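Local coordinates for protein integrase (Human T-cell leukemia virus 2, PDB 6QBW) that probably inserts the reverse-transcribed viral genome into host-cell DNA, this chain being the catalytic core domain of the integrase, at residues Asn114-Tyr119 / Asn133-Thr138. Numbering follows the deposited sequence.
Sequences NLLNKY and NKALWT
L115 and A135 mark the closest backbone approach of two helical segments, 114-119 and 133-138, with CA atoms 5.4 Å apart and axes 8.9 Å apart. Their N-to-C directions make an angle of 130°, some 50° short of antiparallel. The small side chain of A135 permits this approach: its CB meets L115 CB at 3.7 Å, while L116 CD2 reaches the same methyl from the end of its branch. Beyond them L115 CD2 touches T138 CG2, and L115 CD1 lies near A135 O. With CG anti to its own carbonyl carbon (chi1 -77°), Y119 carries its ring across to K134 and T138. K134 CB sits over the centre of one ring face, a CH-pi contact 3.8 Å from the Y119 centroid, and the bend of the lysine chain at chi3 (87°) brings CE beside Y119 CD1 and CE1. K118 CE lies over the rim of the opposite face, so lysines from both helices flank the ring. At the ring edge Y119 OH donates to T138 OG1 at 2.6 Å. T138 OG1 in turn donates to K134 O at 2.7 Å, completing a short hydrogen-bond chain from the tyrosine to a backbone carbonyl; accepting from one and donating to the other orients the T138 hydroxyl. K134 O also accepts from T138 N, the two donors reaching it from opposite faces of its plane. L55 and Y87 of the second subunit pack on Y119 and T138, respectively. Helices 104-122 and 128-142 thus pack through A135, beside the second subunit, in the RNase H-like fold of the retroviral integrase catalytic core.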
ATOM      1  N   ASN A 114      16.942  15.373  -5.590  1.00 50.44           N
ATOM      2  CA  ASN A 114      18.164  14.727  -6.072  1.00 50.69           C
ATOM      3  C   ASN A 114      17.862  13.322  -6.580  1.00 50.45           C
ATOM      4  O   ASN A 114      18.364  12.923  -7.628  1.00 50.54           O
ATOM      5  CB  ASN A 114      19.244  14.677  -4.978  1.00 51.01           C
ATOM      6  CG  ASN A 114      19.901  16.028  -4.733  1.00 51.10           C
ATOM      7  OD1 ASN A 114      19.807  16.938  -5.557  1.00 51.26           O
ATOM      8  ND2 ASN A 114      20.573  16.163  -3.592  1.00 51.16           N
ATOM      9  N   LEU A 115      17.036  12.584  -5.842  1.00 50.31           N
ATOM     10  CA  LEU A 115      16.617  11.245  -6.257  1.00 50.36           C
ATOM     11  C   LEU A 115      15.700  11.277  -7.479  1.00 50.90           C
ATOM     12  O   LEU A 115      15.826  10.434  -8.363  1.00 51.51           O
ATOM     13  CB  LEU A 115      15.935  10.506  -5.103  1.00 49.97           C
ATOM     14  CG  LEU A 115      16.901   9.997  -4.032  1.00 49.71           C
ATOM     15  CD1 LEU A 115      16.207   9.824  -2.690  1.00 49.53           C
ATOM     16  CD2 LEU A 115      17.552   8.695  -4.473  1.00 49.56           C
ATOM     17  N   LEU A 116      14.783  12.240  -7.533  1.00 51.36           N
ATOM     18  CA  LEU A 116      13.920  12.396  -8.706  1.00 51.81           C
ATOM     19  C   LEU A 116      14.751  12.652  -9.958  1.00 52.13           C
ATOM     20  O   LEU A 116      14.560  11.992 -10.980  1.00 52.23           O
ATOM     21  CB  LEU A 116      12.921  13.544  -8.523  1.00 51.84           C
ATOM     22  CG  LEU A 116      11.776  13.341  -7.533  1.00 52.19           C
ATOM     23  CD1 LEU A 116      10.784  14.494  -7.621  1.00 52.14           C
ATOM     24  CD2 LEU A 116      11.075  12.014  -7.776  1.00 52.51           C
ATOM     25  N   ASN A 117      15.670  13.612  -9.870  1.00 52.26           N
ATOM     26  CA  ASN A 117      16.530  13.959 -11.000  1.00 52.46           C
ATOM     27  C   ASN A 117      17.327  12.748 -11.464  1.00 52.39           C
ATOM     28  O   ASN A 117      17.502  12.546 -12.658  1.00 52.30           O
ATOM     29  CB  ASN A 117      17.489  15.102 -10.638  1.00 52.59           C
ATOM     30  CG  ASN A 117      16.780  16.434 -10.446  1.00 52.69           C
ATOM     31  OD1 ASN A 117      15.638  16.615 -10.870  1.00 53.13           O
ATOM     32  ND2 ASN A 117      17.458  17.375  -9.800  1.00 52.43           N
ATOM     33  N   LYS A 118      17.792  11.944 -10.511  1.00 52.82           N
ATOM     34  CA  LYS A 118      18.567  10.749 -10.812  1.00 53.23           C
ATOM     35  C   LYS A 118      17.705   9.682 -11.475  1.00 52.63           C
ATOM     36  O   LYS A 118      18.077   9.146 -12.517  1.00 53.13           O
ATOM     37  CB  LYS A 118      19.208  10.177  -9.545  1.00 54.29           C
ATOM     38  CG  LYS A 118      20.371   9.231  -9.815  1.00 55.48           C
ATOM     39  CD  LYS A 118      20.689   8.357  -8.606  1.00 56.57           C
ATOM     40  CE  LYS A 118      19.767   7.143  -8.532  1.00 57.32           C
ATOM     41  NZ  LYS A 118      19.918   6.364  -7.267  1.00 57.71           N
ATOM     42  N   TYR A 119      16.558   9.372 -10.882  1.00 51.70           N
ATOM     43  CA  TYR A 119      15.694   8.328 -11.437  1.00 51.18           C
ATOM     44  C   TYR A 119      15.129   8.697 -12.810  1.00 51.22           C
ATOM     45  O   TYR A 119      14.993   7.832 -13.670  1.00 51.70           O
ATOM     46  CB  TYR A 119      14.580   7.938 -10.456  1.00 50.48           C
ATOM     47  CG  TYR A 119      15.064   7.033  -9.334  1.00 50.00           C
ATOM     48  CD1 TYR A 119      15.757   5.855  -9.616  1.00 49.76           C
ATOM     49  CD2 TYR A 119      14.831   7.348  -7.997  1.00 49.70           C
ATOM     50  CE1 TYR A 119      16.211   5.025  -8.607  1.00 49.35           C
ATOM     51  CE2 TYR A 119      15.278   6.518  -6.981  1.00 49.67           C
ATOM     52  CZ  TYR A 119      15.970   5.358  -7.295  1.00 49.49           C
ATOM     53  OH  TYR A 119      16.425   4.523  -6.304  1.00 49.24           O
ATOM     54  N   ASN A 133       7.798   7.198  -6.556  1.00 54.76           N
ATOM     55  CA  ASN A 133       7.767   5.959  -5.772  1.00 54.63           C
ATOM     56  C   ASN A 133       9.186   5.476  -5.495  1.00 53.88           C
ATOM     57  O   ASN A 133       9.545   5.202  -4.355  1.00 53.60           O
ATOM     58  CB  ASN A 133       6.974   4.863  -6.489  1.00 54.68           C
ATOM     59  CG  ASN A 133       5.483   5.128  -6.493  1.00 55.03           C
ATOM     60  OD1 ASN A 133       4.944   5.754  -5.581  1.00 55.66           O
ATOM     61  ND2 ASN A 133       4.808   4.646  -7.523  1.00 55.59           N
ATOM     62  N   LYS A 134       9.992   5.402  -6.548  1.00 53.42           N
ATOM     63  CA  LYS A 134      11.364   4.948  -6.422  1.00 53.39           C
ATOM     64  C   LYS A 134      12.144   5.841  -5.449  1.00 53.28           C
ATOM     65  O   LYS A 134      12.897   5.342  -4.618  1.00 53.50           O
ATOM     66  CB  LYS A 134      12.033   4.884  -7.796  1.00 53.40           C
ATOM     67  CG  LYS A 134      11.445   3.808  -8.698  1.00 53.71           C
ATOM     68  CD  LYS A 134      11.970   3.871 -10.134  1.00 54.16           C
ATOM     69  CE  LYS A 134      13.269   3.084 -10.302  1.00 54.47           C
ATOM     70  NZ  LYS A 134      13.619   2.761 -11.717  1.00 54.36           N
ATOM     71  N   ALA A 135      11.933   7.152  -5.532  1.00 52.85           N
ATOM     72  CA  ALA A 135      12.591   8.092  -4.632  1.00 52.60           C
ATOM     73  C   ALA A 135      12.144   7.915  -3.183  1.00 52.63           C
ATOM     74  O   ALA A 135      12.975   7.930  -2.270  1.00 52.19           O
ATOM     75  CB  ALA A 135      12.333   9.518  -5.083  1.00 52.91           C
ATOM     76  N   LEU A 136      10.836   7.763  -2.971  1.00 52.90           N
ATOM     77  CA  LEU A 136      10.288   7.573  -1.619  1.00 53.30           C
ATOM     78  C   LEU A 136      10.790   6.280  -0.990  1.00 53.13           C
ATOM     79  O   LEU A 136      11.232   6.267   0.166  1.00 53.86           O
ATOM     80  CB  LEU A 136       8.755   7.548  -1.636  1.00 54.01           C
ATOM     81  CG  LEU A 136       8.020   8.889  -1.621  1.00 54.70           C
ATOM     82  CD1 LEU A 136       6.516   8.669  -1.708  1.00 54.73           C
ATOM     83  CD2 LEU A 136       8.365   9.681  -0.371  1.00 54.91           C
ATOM     84  N   TRP A 137      10.716   5.197  -1.758  1.00 52.11           N
ATOM     85  CA  TRP A 137      11.148   3.885  -1.288  1.00 51.52           C
ATOM     86  C   TRP A 137      12.642   3.852  -0.981  1.00 50.65           C
ATOM     87  O   TRP A 137      13.066   3.165  -0.052  1.00 50.31           O
ATOM     88  CB  TRP A 137      10.821   2.797  -2.318  1.00 51.60           C
ATOM     89  CG  TRP A 137       9.357   2.623  -2.620  1.00 51.56           C
ATOM     90  CD1 TRP A 137       8.304   2.933  -1.810  1.00 51.47           C
ATOM     91  CD2 TRP A 137       8.793   2.065  -3.815  1.00 51.57           C
ATOM     92  NE1 TRP A 137       7.122   2.620  -2.430  1.00 51.32           N
ATOM     93  CE2 TRP A 137       7.392   2.082  -3.661  1.00 51.52           C
ATOM     94  CE3 TRP A 137       9.340   1.550  -5.000  1.00 51.73           C
ATOM     95  CZ2 TRP A 137       6.522   1.607  -4.651  1.00 52.01           C
ATOM     96  CZ3 TRP A 137       8.478   1.074  -5.986  1.00 51.98           C
ATOM     97  CH2 TRP A 137       7.082   1.105  -5.802  1.00 52.21           C
ATOM     98  N   THR A 138      13.439   4.577  -1.766  1.00 50.03           N
ATOM     99  CA  THR A 138      14.882   4.645  -1.534  1.00 49.69           C
ATOM    100  C   THR A 138      15.175   5.408  -0.241  1.00 49.78           C
ATOM    101  O   THR A 138      16.029   5.011   0.551  1.00 49.52           O
ATOM    102  CB  THR A 138      15.629   5.324  -2.701  1.00 49.18           C
ATOM    103  OG1 THR A 138      15.382   4.614  -3.918  1.00 48.63           O
ATOM    104  CG2 THR A 138      17.128   5.346  -2.442  1.00 49.01           C
TER